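PDB 6PFX: D-alanyl transferase DltD from Enterococcus faecium TX0133A04, which probably takes part in the D-alanylation of lipoteichoic acid in the Gram-positive cell wall, as a membrane-associated member of the DltD family with an SGNH-hydrolase-like fold. Local coordinates for residues A[123-126]-A[127-130]; A[181-184]-A[185-189]. All coordinates share one frame; numbering follows the deposited sequence.

Interaction 1: A[123-126]-A[127-130]; sequences ELQT and YDWL
Glu-123 and Tyr-127 make the tightest part of this helical turn: the Glu-123 carbonyl O lies over a face of the tyrosine ring, 3.2 Å from CG. One residue pair on, the Thr-126 carbonyl O sits at the edge of the Trp-129 indole, 3.6 Å from CE3, and the methyl CG2 of Thr-126 adds a lighter touch on the same CE3 at 4.1 Å. That oxygen also receives the amide N of Leu-130 at 3.0 Å. With chi1 at -58°, Thr-126 turns its hydroxyl back along the helix, where OG1 bonds to the carbonyl of Ser-122. Leu-130 CD2 lies over one face of the indole. Residues 123-130 all lie on the helix 123-132, whose i to i+4 bonds include Tyr-127 N to Glu-123 O, 2.8 Å and nearly straight at 167°; Asp-140, which holds Trp-129 NE1, and helix 157-167, which meets Leu-130, are its neighbours. Asp-128 folds its carboxylate close to the Leu-124 carbonyl, acceptor to acceptor, with CG 3.1 Å from Leu-124 O, while OD1 is engaged by Trp-184. The loose side is the partly exposed Glu-123 side chain, which runs alongside the tyrosine, pointing the same way, yet keeps OE2 3.9 Å from Tyr-127 OH; OE2 makes a weak hydrogen bond to Gln-183 NE2, and the phenol bonds to Gln-183 and Asn-156.

Interaction 2: A[181-184]-A[185-189]; sequences RSQW and NMLKR
Trp-184 projects its indole with CG anti to the backbone N (chi1 -171°), while Lys-188, one turn later, sets CG beside its own N (chi1 -78°) and bends at chi3 (-73°), which swings the ammonium back over the ring. NZ stands 3.5 Å from the centroid of the six-membered ring of Trp-184, almost on its normal, a cation-pi contact made over the face. The methylene behind it joins in: Lys-188 CE is 3.9 Å from that centroid in a CH-pi contact, so the end of the chain lies across the indole instead of touching it with the charge alone. At the backbone, Lys-188 N donates to Trp-184 O at 2.9 Å, one of the regular i to i+4 bonds of the surface helix 181-193. Next to them, on the flank that also meets helix 123-132, Gln-183 and Leu-187 run side by side, with Gln-183 CG 4.1 Å from Leu-187 CD1. At the solvent-facing side a water links Ser-182 to Arg-189: it donates to Ser-182 O at 2.7 Å and accepts from Arg-189 NH2 at 3.1 Å, lying at the edge of the guanidinium and in its plane. The indole is also fixed from helix 123-132, where Phe-131 stacks on the ring. Donation from NE1 to the carboxylate of Asp-128 would be expected to enrich the indole's electron density, which would strengthen its attraction for the lysine ammonium across the face.

Overall arrangement
Each contact lies within a single helix, interaction 1 on 123-132 and interaction 2 on 181-193, in series along the chain; the two helices pack against each other with the contact centres about 10 Å apart. Two probable hydrogen bonds join them: Tyr-127 OH to Gln-183 OE1 at 2.7 Å and Asp-128 OD1 to Trp-184 NE1 at 2.9 Å. Beside these, Tyr-127 CB packs on Trp-184 CD1 at 3.5 Å. Interaction 1 is the buried partner, its centre about 20 Å from the chain centre, and interaction 2 the surface one, about 28 Å out. Neither includes Ser-46, His-348 or Asp-345, whose triad-like geometry is consistent with the catalytic site of an SGNH-type hydrolase fold.

Interaction 1: A[123-126]-A[127-130]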
# COMPACT_ATOMS: atom_id res chain seq x y z
N GLU A 123 3.03 -16.15 -9.67
CA GLU A 123 4.18 -16.87 -10.19
C GLU A 123 4.94 -16.01 -11.20
O GLU A 123 6.17 -16.04 -11.25
CB GLU A 123 3.75 -18.18 -10.86
CG GLU A 123 3.41 -19.29 -9.89
CD GLU A 123 2.93 -20.54 -10.61
OE1 GLU A 123 2.07 -20.42 -11.51
OE2 GLU A 123 3.42 -21.64 -10.28
N LEU A 124 4.21 -15.25 -12.03
CA LEU A 124 4.84 -14.41 -13.04
C LEU A 124 5.80 -13.43 -12.39
O LEU A 124 6.96 -13.29 -12.81
CB LEU A 124 3.77 -13.66 -13.84
CG LEU A 124 4.26 -12.59 -14.83
CD1 LEU A 124 5.22 -13.13 -15.90
CD2 LEU A 124 3.07 -11.88 -15.51
N GLN A 125 5.35 -12.73 -11.34
CA GLN A 125 6.18 -11.72 -10.70
C GLN A 125 7.29 -12.36 -9.89
O GLN A 125 8.39 -11.78 -9.80
CB GLN A 125 5.30 -10.84 -9.83
CG GLN A 125 4.34 -9.99 -10.65
CD GLN A 125 3.42 -9.16 -9.80
OE1 GLN A 125 3.29 -9.37 -8.59
NE2 GLN A 125 2.77 -8.20 -10.43
N THR A 126 7.04 -13.52 -9.30
CA THR A 126 8.09 -14.25 -8.59
C THR A 126 9.20 -14.65 -9.55
O THR A 126 10.39 -14.43 -9.28
CB THR A 126 7.50 -15.47 -7.89
OG1 THR A 126 6.46 -15.07 -6.99
CG2 THR A 126 8.57 -16.21 -7.10
N TYR A 127 8.83 -15.21 -10.70
CA TYR A 127 9.82 -15.59 -11.69
C TYR A 127 10.51 -14.36 -12.27
O TYR A 127 11.73 -14.38 -12.53
CB TYR A 127 9.17 -16.41 -12.81
CG TYR A 127 8.63 -17.77 -12.42
CD1 TYR A 127 8.72 -18.25 -11.12
CD2 TYR A 127 8.02 -18.58 -13.37
CE1 TYR A 127 8.23 -19.48 -10.78
CE2 TYR A 127 7.54 -19.83 -13.04
CZ TYR A 127 7.63 -20.26 -11.74
OH TYR A 127 7.14 -21.49 -11.39
N ASP A 128 9.76 -13.28 -12.47
CA ASP A 128 10.38 -12.02 -12.88
C ASP A 128 11.56 -11.69 -11.97
O ASP A 128 12.65 -11.32 -12.44
CB ASP A 128 9.38 -10.87 -12.79
CG ASP A 128 8.40 -10.81 -13.96
OD1 ASP A 128 8.63 -11.44 -15.01
OD2 ASP A 128 7.38 -10.09 -13.81
N TRP A 129 11.34 -11.78 -10.66
CA TRP A 129 12.38 -11.47 -9.69
C TRP A 129 13.56 -12.41 -9.85
O TRP A 129 14.71 -11.98 -9.96
CB TRP A 129 11.77 -11.58 -8.29
CG TRP A 129 12.75 -11.80 -7.19
CD1 TRP A 129 13.81 -11.01 -6.85
CD2 TRP A 129 12.73 -12.88 -6.24
NE1 TRP A 129 14.46 -11.54 -5.75
CE2 TRP A 129 13.81 -12.68 -5.37
CE3 TRP A 129 11.90 -13.99 -6.05
CZ2 TRP A 129 14.09 -13.56 -4.31
CZ3 TRP A 129 12.18 -14.86 -5.01
CH2 TRP A 129 13.27 -14.64 -4.15
N LEU A 130 13.29 -13.72 -9.90
CA LEU A 130 14.37 -14.69 -9.98
C LEU A 130 15.24 -14.46 -11.22
O LEU A 130 16.47 -14.55 -11.14
CB LEU A 130 13.81 -16.11 -9.99
CG LEU A 130 13.13 -16.57 -8.71
CD1 LEU A 130 12.50 -17.95 -8.88
CD2 LEU A 130 14.09 -16.61 -7.55

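Interaction 2: A[181-184]-A[185-189]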
# COMPACT_ATOMS: atom_id res chain seq x y z
N ARG A 181 11.85 -21.54 -17.17
CA ARG A 181 11.76 -20.56 -18.25
C ARG A 181 10.57 -20.83 -19.16
O ARG A 181 9.91 -19.88 -19.62
CB ARG A 181 13.06 -20.54 -19.05
CG ARG A 181 13.06 -19.49 -20.12
CD ARG A 181 14.43 -19.40 -20.78
NE ARG A 181 15.26 -18.35 -20.21
CZ ARG A 181 16.23 -18.54 -19.31
NH1 ARG A 181 16.50 -19.75 -18.85
NH2 ARG A 181 16.92 -17.50 -18.87
N SER A 182 10.27 -22.09 -19.45
CA SER A 182 9.12 -22.41 -20.28
C SER A 182 7.83 -21.91 -19.64
O SER A 182 7.02 -21.24 -20.29
CB SER A 182 9.05 -23.91 -20.54
OG SER A 182 8.03 -24.20 -21.47
N GLN A 183 7.64 -22.21 -18.36
CA GLN A 183 6.46 -21.72 -17.65
C GLN A 183 6.44 -20.20 -17.61
O GLN A 183 5.38 -19.58 -17.80
CB GLN A 183 6.46 -22.28 -16.22
CG GLN A 183 5.22 -21.92 -15.41
CD GLN A 183 5.23 -22.50 -14.00
OE1 GLN A 183 6.28 -22.92 -13.49
NE2 GLN A 183 4.06 -22.54 -13.38
N TRP A 184 7.59 -19.57 -17.36
CA TRP A 184 7.65 -18.11 -17.32
C TRP A 184 7.17 -17.51 -18.63
O TRP A 184 6.35 -16.58 -18.64
CB TRP A 184 9.08 -17.68 -17.02
CG TRP A 184 9.30 -16.22 -16.74
CD1 TRP A 184 8.47 -15.38 -16.05
CD2 TRP A 184 10.44 -15.45 -17.12
NE1 TRP A 184 9.04 -14.12 -15.99
CE2 TRP A 184 10.24 -14.14 -16.64
CE3 TRP A 184 11.61 -15.73 -17.83
CZ2 TRP A 184 11.17 -13.12 -16.84
CZ3 TRP A 184 12.53 -14.73 -18.03
CH2 TRP A 184 12.31 -13.44 -17.54
N ASN A 185 7.68 -18.02 -19.76
CA ASN A 185 7.31 -17.46 -21.06
C ASN A 185 5.82 -17.62 -21.30
O ASN A 185 5.16 -16.71 -21.82
CB ASN A 185 8.11 -18.15 -22.16
CG ASN A 185 9.59 -17.78 -22.15
OD1 ASN A 185 9.97 -16.75 -21.59
ND2 ASN A 185 10.41 -18.61 -22.77
N MET A 186 5.26 -18.77 -20.92
CA MET A 186 3.83 -19.00 -21.04
C MET A 186 3.05 -17.96 -20.26
O MET A 186 2.10 -17.36 -20.77
CB MET A 186 3.53 -20.41 -20.55
CG MET A 186 2.07 -20.73 -20.27
SD MET A 186 1.77 -22.51 -20.07
CE MET A 186 2.66 -22.90 -18.56
N LEU A 187 3.46 -17.71 -19.01
CA LEU A 187 2.78 -16.72 -18.19
C LEU A 187 2.89 -15.33 -18.80
O LEU A 187 1.95 -14.53 -18.72
CB LEU A 187 3.36 -16.76 -16.77
CG LEU A 187 3.21 -18.07 -16.00
CD1 LEU A 187 4.10 -18.08 -14.77
CD2 LEU A 187 1.76 -18.31 -15.62
N LYS A 188 4.03 -15.02 -19.43
CA LYS A 188 4.20 -13.71 -20.05
C LYS A 188 3.26 -13.53 -21.24
O LYS A 188 2.62 -12.48 -21.39
CB LYS A 188 5.66 -13.51 -20.45
CG LYS A 188 6.56 -13.14 -19.28
CD LYS A 188 7.94 -12.67 -19.71
CE LYS A 188 8.81 -13.82 -20.20
NZ LYS A 188 10.21 -13.37 -20.50
N ARG A 189 3.17 -14.54 -22.11
CA ARG A 189 2.28 -14.46 -23.26
C ARG A 189 0.83 -14.31 -22.81
O ARG A 189 0.08 -13.47 -23.33
CB ARG A 189 2.44 -15.71 -24.13
CG ARG A 189 3.85 -15.89 -24.70
CD ARG A 189 3.91 -16.97 -25.77
NE ARG A 189 3.61 -18.30 -25.25
CZ ARG A 189 4.50 -19.13 -24.73
NH1 ARG A 189 5.78 -18.77 -24.65
NH2 ARG A 189 4.12 -20.32 -24.28
O HOH W 1 6.60 -21.66 -22.92